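Local atomic coordinates of fructokinase (PDB entry 5EYN), a protein that catalyses the phosphorylation of fructose with ATP as phosphate donor, as a sugar kinase of the PfkB (ribokinase-like) family. Residues S61-R74 with V85-T98. Numbering follows the deposited sequence.
Sequences SAFFGRVGNDPFGR and VDCQHLHFDPVHRT
Ser-61 O takes the amide of Asp-86, and Asp-86 O in turn accepts from Phe-63 N at 2.8 Å, which pairs Ala-62 with Asp-86 in parallel. One turn interrupts this ladder: the type I turn from Cys-87 to Leu-90, where a water receives His-89 N and lies 2.8 Å from Phe-63 O. Phe-63, with CG anti to the backbone N (chi1 -172°), meets Leu-90 CD1 through CE2 at 3.8 Å. From Gly-65 the ladder resumes, His-91 N reaching Gly-65 O almost straight (N-H...O 176°). Both strands run the same way and helix 71-82 connects them, a beta-alpha-beta crossover at the edge of the large sheet of the ribokinase-like fold, with strand 86-93 outermost within the chain. Next along strand 61-68, the Arg-66 chain, extended from CG to NE, carries NH1 to Asp-93 OD1, met on the anti side but well out of the carboxylate plane, a salt bridge with the two planes 59° apart; Arg-66 NE pairs with Asp-129. The Val-67 and Phe-92 side chains lie side by side, CG2 touching CD1, while Val-67 CG1 touches Leu-90 CD1. Gly-68 N donates to Thr-98 OG1, and the hydroxyl in turn donates a hydrogen bond to Asp-70 OD2 at 2.7 Å, on its syn lone pair. OD2 also caps helix 71-82 by accepting Gly-73 N. The other oxygen, OD1, receives Thr-98 N at 3.0 Å and, through its anti lone pair, Arg-97 NH1 at 3.3 Å; four donors thus hold the carboxylate. Arg-97 also bridges to Glu-178 of the second subunit. Farther along, Arg-74 CG rests 4.0 Å from Phe-92 CE1.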
loop_
_atom_site.group_PDB
_atom_site.type_symbol
_atom_site.label_atom_id
_atom_site.label_comp_id
_atom_site.label_asym_id
_atom_site.label_seq_id
_atom_site.Cartn_x
_atom_site.Cartn_y
_atom_site.Cartn_z
ATOM N N SER A 61 24.449 1.839 -14.944
ATOM C CA SER A 61 23.672 2.497 -13.907
ATOM C C SER A 61 23.733 1.685 -12.614
ATOM O O SER A 61 23.903 0.466 -12.620
ATOM C CB SER A 61 22.231 2.734 -14.370
ATOM O OG SER A 61 21.557 1.517 -14.527
ATOM N N ALA A 62 23.615 2.393 -11.500
ATOM C CA ALA A 62 23.711 1.794 -10.176
ATOM C C ALA A 62 22.746 2.535 -9.289
ATOM O O ALA A 62 22.611 3.739 -9.425
ATOM C CB ALA A 62 25.130 1.913 -9.637
ATOM N N PHE A 63 22.085 1.824 -8.386
ATOM C CA PHE A 63 21.049 2.409 -7.547
ATOM C C PHE A 63 21.453 2.285 -6.096
ATOM O O PHE A 63 21.918 1.229 -5.678
ATOM C CB PHE A 63 19.739 1.655 -7.763
ATOM C CG PHE A 63 18.539 2.279 -7.099
ATOM C CD1 PHE A 63 17.707 3.108 -7.821
ATOM C CD2 PHE A 63 18.232 2.026 -5.775
ATOM C CE1 PHE A 63 16.605 3.674 -7.248
ATOM C CE2 PHE A 63 17.125 2.602 -5.193
ATOM C CZ PHE A 63 16.309 3.422 -5.937
ATOM N N PHE A 64 21.304 3.365 -5.331
ATOM C CA PHE A 64 21.425 3.273 -3.885
ATOM C C PHE A 64 20.213 3.873 -3.221
ATOM O O PHE A 64 19.696 4.907 -3.641
ATOM C CB PHE A 64 22.741 3.873 -3.335
ATOM C CG PHE A 64 22.866 5.385 -3.408
ATOM C CD1 PHE A 64 22.542 6.181 -2.309
ATOM C CD2 PHE A 64 23.397 6.004 -4.527
ATOM C CE1 PHE A 64 22.720 7.567 -2.348
ATOM C CE2 PHE A 64 23.567 7.392 -4.569
ATOM C CZ PHE A 64 23.231 8.167 -3.469
ATOM N N GLY A 65 19.739 3.195 -2.188
ATOM C CA GLY A 65 18.537 3.627 -1.511
ATOM C C GLY A 65 18.001 2.530 -0.619
ATOM O O GLY A 65 18.651 1.500 -0.416
ATOM N N ARG A 66 16.821 2.774 -0.061
ATOM C CA ARG A 66 16.152 1.802 0.791
ATOM C C ARG A 66 14.783 1.453 0.260
ATOM O O ARG A 66 14.010 2.326 -0.132
ATOM C CB ARG A 66 15.947 2.332 2.203
ATOM C CG ARG A 66 17.218 2.556 2.961
ATOM C CD ARG A 66 16.982 2.909 4.411
ATOM N NE ARG A 66 18.273 3.077 5.052
ATOM C CZ ARG A 66 18.639 2.539 6.208
ATOM N NH1 ARG A 66 17.802 1.784 6.911
ATOM N NH2 ARG A 66 19.857 2.775 6.674
ATOM N N VAL A 67 14.497 0.160 0.265
ATOM C CA VAL A 67 13.132 -0.332 0.160
ATOM C C VAL A 67 12.788 -1.086 1.435
ATOM O O VAL A 67 13.605 -1.181 2.345
ATOM C CB VAL A 67 12.947 -1.254 -1.054
ATOM C CG1 VAL A 67 13.043 -0.449 -2.346
ATOM C CG2 VAL A 67 13.949 -2.410 -1.024
ATOM N N GLY A 68 11.567 -1.590 1.523
ATOM C CA GLY A 68 11.176 -2.332 2.696
ATOM C C GLY A 68 11.510 -3.801 2.596
ATOM O O GLY A 68 11.665 -4.338 1.500
ATOM N N ASN A 69 11.621 -4.438 3.755
ATOM C CA ASN A 69 11.762 -5.878 3.851
ATOM C C ASN A 69 10.385 -6.496 3.711
ATOM O O ASN A 69 9.755 -6.889 4.696
ATOM C CB ASN A 69 12.386 -6.250 5.191
ATOM C CG ASN A 69 12.729 -7.714 5.283
ATOM O OD1 ASN A 69 12.620 -8.454 4.307
ATOM N ND2 ASN A 69 13.151 -8.147 6.466
ATOM N N ASP A 70 9.917 -6.536 2.471
ATOM C CA ASP A 70 8.582 -7.008 2.151
ATOM C C ASP A 70 8.609 -7.491 0.713
ATOM O O ASP A 70 9.600 -7.284 -0.000
ATOM C CB ASP A 70 7.534 -5.900 2.361
ATOM C CG ASP A 70 7.950 -4.573 1.768
ATOM O OD1 ASP A 70 8.009 -3.579 2.524
ATOM O OD2 ASP A 70 8.206 -4.510 0.551
ATOM N N PRO A 71 7.536 -8.163 0.282
ATOM C CA PRO A 71 7.567 -8.730 -1.069
ATOM C C PRO A 71 7.780 -7.666 -2.137
ATOM O O PRO A 71 8.444 -7.933 -3.123
ATOM C CB PRO A 71 6.189 -9.398 -1.191
ATOM C CG PRO A 71 5.867 -9.806 0.198
ATOM C CD PRO A 71 6.383 -8.665 1.057
ATOM N N PHE A 72 7.245 -6.468 -1.945
ATOM C CA PHE A 72 7.396 -5.433 -2.953
ATOM C C PHE A 72 8.855 -4.967 -3.042
ATOM O O PHE A 72 9.383 -4.723 -4.140
ATOM C CB PHE A 72 6.470 -4.254 -2.686
ATOM C CG PHE A 72 5.030 -4.508 -3.053
ATOM C CD1 PHE A 72 4.606 -5.731 -3.566
ATOM C CD2 PHE A 72 4.104 -3.503 -2.902
ATOM C CE1 PHE A 72 3.282 -5.928 -3.901
ATOM C CE2 PHE A 72 2.782 -3.699 -3.229
ATOM C CZ PHE A 72 2.368 -4.914 -3.723
ATOM N N GLY A 73 9.523 -4.872 -1.898
ATOM C CA GLY A 73 10.914 -4.476 -1.896
ATOM C C GLY A 73 11.780 -5.520 -2.562
ATOM O O GLY A 73 12.700 -5.187 -3.315
ATOM N N ARG A 74 11.480 -6.787 -2.293
ATOM C CA ARG A 74 12.232 -7.869 -2.909
ATOM C C ARG A 74 11.948 -7.914 -4.406
ATOM O O ARG A 74 12.834 -8.227 -5.195
ATOM C CB ARG A 74 11.910 -9.200 -2.246
ATOM C CG ARG A 74 12.503 -9.299 -0.857
ATOM C CD ARG A 74 12.346 -10.684 -0.271
ATOM N NE ARG A 74 10.997 -10.901 0.233
ATOM C CZ ARG A 74 10.565 -10.498 1.428
ATOM N NH1 ARG A 74 11.377 -9.850 2.257
ATOM N NH2 ARG A 74 9.317 -10.741 1.797
ATOM N N VAL A 85 21.002 -3.470 -13.472
ATOM C CA VAL A 85 21.317 -2.279 -12.721
ATOM C C VAL A 85 22.065 -2.758 -11.491
ATOM O O VAL A 85 21.636 -3.697 -10.835
ATOM C CB VAL A 85 20.029 -1.554 -12.294
ATOM C CG1 VAL A 85 20.331 -0.386 -11.353
ATOM C CG2 VAL A 85 19.260 -1.066 -13.508
ATOM N N ASP A 86 23.194 -2.138 -11.184
ATOM C CA ASP A 86 23.938 -2.481 -9.980
ATOM C C ASP A 86 23.101 -2.061 -8.767
ATOM O O ASP A 86 22.738 -0.900 -8.642
ATOM C CB ASP A 86 25.287 -1.757 -10.018
ATOM C CG ASP A 86 26.147 -1.997 -8.789
ATOM O OD1 ASP A 86 27.383 -2.001 -8.959
ATOM O OD2 ASP A 86 25.625 -2.148 -7.669
ATOM N N CYS A 87 22.754 -3.018 -7.916
ATOM C CA CYS A 87 21.912 -2.735 -6.760
ATOM C C CYS A 87 22.518 -3.258 -5.468
ATOM O O CYS A 87 21.820 -3.509 -4.492
ATOM C CB CYS A 87 20.482 -3.270 -6.952
ATOM S SG CYS A 87 20.346 -4.969 -7.555
ATOM N N GLN A 88 23.840 -3.359 -5.452
ATOM C CA GLN A 88 24.554 -3.709 -4.230
ATOM C C GLN A 88 24.207 -2.756 -3.077
ATOM O O GLN A 88 24.224 -3.146 -1.911
ATOM C CB GLN A 88 26.068 -3.674 -4.474
ATOM C CG GLN A 88 26.550 -4.409 -5.732
ATOM C CD GLN A 88 26.444 -5.921 -5.637
ATOM O OE1 GLN A 88 25.372 -6.478 -5.368
ATOM N NE2 GLN A 88 27.563 -6.598 -5.876
ATOM N N HIS A 89 23.905 -1.506 -3.408
ATOM C CA HIS A 89 23.617 -0.490 -2.398
ATOM C C HIS A 89 22.122 -0.206 -2.233
ATOM O O HIS A 89 21.729 0.830 -1.702
ATOM C CB HIS A 89 24.365 0.794 -2.724
ATOM C CG HIS A 89 25.847 0.612 -2.766
ATOM N ND1 HIS A 89 26.609 0.483 -1.627
ATOM C CD2 HIS A 89 26.702 0.500 -3.808
ATOM C CE1 HIS A 89 27.873 0.310 -1.966
ATOM N NE2 HIS A 89 27.955 0.312 -3.285
ATOM N N LEU A 90 21.296 -1.135 -2.688
ATOM C CA LEU A 90 19.887 -1.116 -2.349
ATOM C C LEU A 90 19.708 -1.915 -1.075
ATOM O O LEU A 90 19.978 -3.112 -1.030
ATOM C CB LEU A 90 19.059 -1.730 -3.462
ATOM C CG LEU A 90 17.569 -1.839 -3.170
ATOM C CD1 LEU A 90 16.969 -0.452 -2.993
ATOM C CD2 LEU A 90 16.878 -2.608 -4.286
ATOM N N HIS A 91 19.281 -1.241 -0.024
ATOM C CA HIS A 91 19.163 -1.868 1.276
ATOM C C HIS A 91 17.725 -2.029 1.664
ATOM O O HIS A 91 16.860 -1.293 1.205
ATOM C CB HIS A 91 19.823 -1.001 2.336
ATOM C CG HIS A 91 21.243 -0.664 2.035
ATOM N ND1 HIS A 91 22.256 -1.596 2.086
ATOM C CD2 HIS A 91 21.821 0.501 1.665
ATOM C CE1 HIS A 91 23.400 -1.018 1.766
ATOM N NE2 HIS A 91 23.164 0.257 1.512
ATOM N N PHE A 92 17.489 -2.967 2.566
ATOM C CA PHE A 92 16.174 -3.153 3.132
ATOM C C PHE A 92 16.125 -2.463 4.477
ATOM O O PHE A 92 16.922 -2.769 5.372
ATOM C CB PHE A 92 15.882 -4.648 3.235
ATOM C CG PHE A 92 15.887 -5.327 1.903
ATOM C CD1 PHE A 92 14.715 -5.447 1.179
ATOM C CD2 PHE A 92 17.066 -5.785 1.346
ATOM C CE1 PHE A 92 14.710 -6.043 -0.060
ATOM C CE2 PHE A 92 17.069 -6.392 0.097
ATOM C CZ PHE A 92 15.890 -6.516 -0.605
ATOM N N ASP A 93 15.230 -1.494 4.607
ATOM C CA ASP A 93 14.997 -0.871 5.903
ATOM C C ASP A 93 14.379 -1.896 6.838
ATOM O O ASP A 93 13.529 -2.693 6.419
ATOM C CB ASP A 93 14.056 0.323 5.775
ATOM C CG ASP A 93 13.975 1.128 7.049
ATOM O OD1 ASP A 93 14.851 1.990 7.251
ATOM O OD2 ASP A 93 13.051 0.894 7.856
ATOM N N PRO A 94 14.794 -1.880 8.110
ATOM C CA PRO A 94 14.284 -2.888 9.044
ATOM C C PRO A 94 12.808 -2.731 9.422
ATOM O O PRO A 94 12.190 -3.704 9.842
ATOM C CB PRO A 94 15.181 -2.706 10.279
ATOM C CG PRO A 94 15.752 -1.342 10.153
ATOM C CD PRO A 94 15.880 -1.071 8.699
ATOM N N VAL A 95 12.251 -1.539 9.257
ATOM C CA VAL A 95 10.940 -1.234 9.825
ATOM C C VAL A 95 9.907 -0.792 8.787
ATOM O O VAL A 95 8.752 -1.197 8.832
ATOM C CB VAL A 95 11.084 -0.128 10.909
ATOM C CG1 VAL A 95 9.721 0.447 11.301
ATOM C CG2 VAL A 95 11.825 -0.669 12.126
ATOM N N HIS A 96 10.319 0.050 7.859
ATOM C CA HIS A 96 9.375 0.725 6.987
ATOM C C HIS A 96 9.127 -0.029 5.688
ATOM O O HIS A 96 9.978 -0.754 5.208
ATOM C CB HIS A 96 9.878 2.142 6.732
ATOM C CG HIS A 96 10.052 2.923 7.990
ATOM N ND1 HIS A 96 8.987 3.490 8.650
ATOM C CD2 HIS A 96 11.152 3.198 8.731
ATOM C CE1 HIS A 96 9.425 4.088 9.744
ATOM N NE2 HIS A 96 10.736 3.935 9.810
ATOM N N ARG A 97 7.946 0.172 5.127
ATOM C CA ARG A 97 7.479 -0.550 3.969
ATOM C C ARG A 97 7.856 0.129 2.657
ATOM O O ARG A 97 8.038 1.338 2.576
ATOM C CB ARG A 97 5.960 -0.681 4.068
ATOM C CG ARG A 97 5.526 -1.685 5.130
ATOM C CD ARG A 97 5.494 -3.055 4.515
ATOM N NE ARG A 97 5.383 -4.107 5.497
ATOM C CZ ARG A 97 6.407 -4.772 6.005
ATOM N NH1 ARG A 97 7.648 -4.485 5.636
ATOM N NH2 ARG A 97 6.185 -5.725 6.898
ATOM N N THR A 98 7.966 -0.687 1.620
ATOM C CA THR A 98 8.178 -0.215 0.260
ATOM C C THR A 98 7.031 0.635 -0.244
ATOM O O THR A 98 5.850 0.325 -0.040
ATOM C CB THR A 98 8.359 -1.404 -0.675
ATOM O OG1 THR A 98 9.426 -2.210 -0.186
ATOM C CG2 THR A 98 8.653 -0.965 -2.102
HETATM O O HOH W 1 24.302 -0.139 -5.947
HETATM O O HOH W 2 10.946 -3.016 6.276
#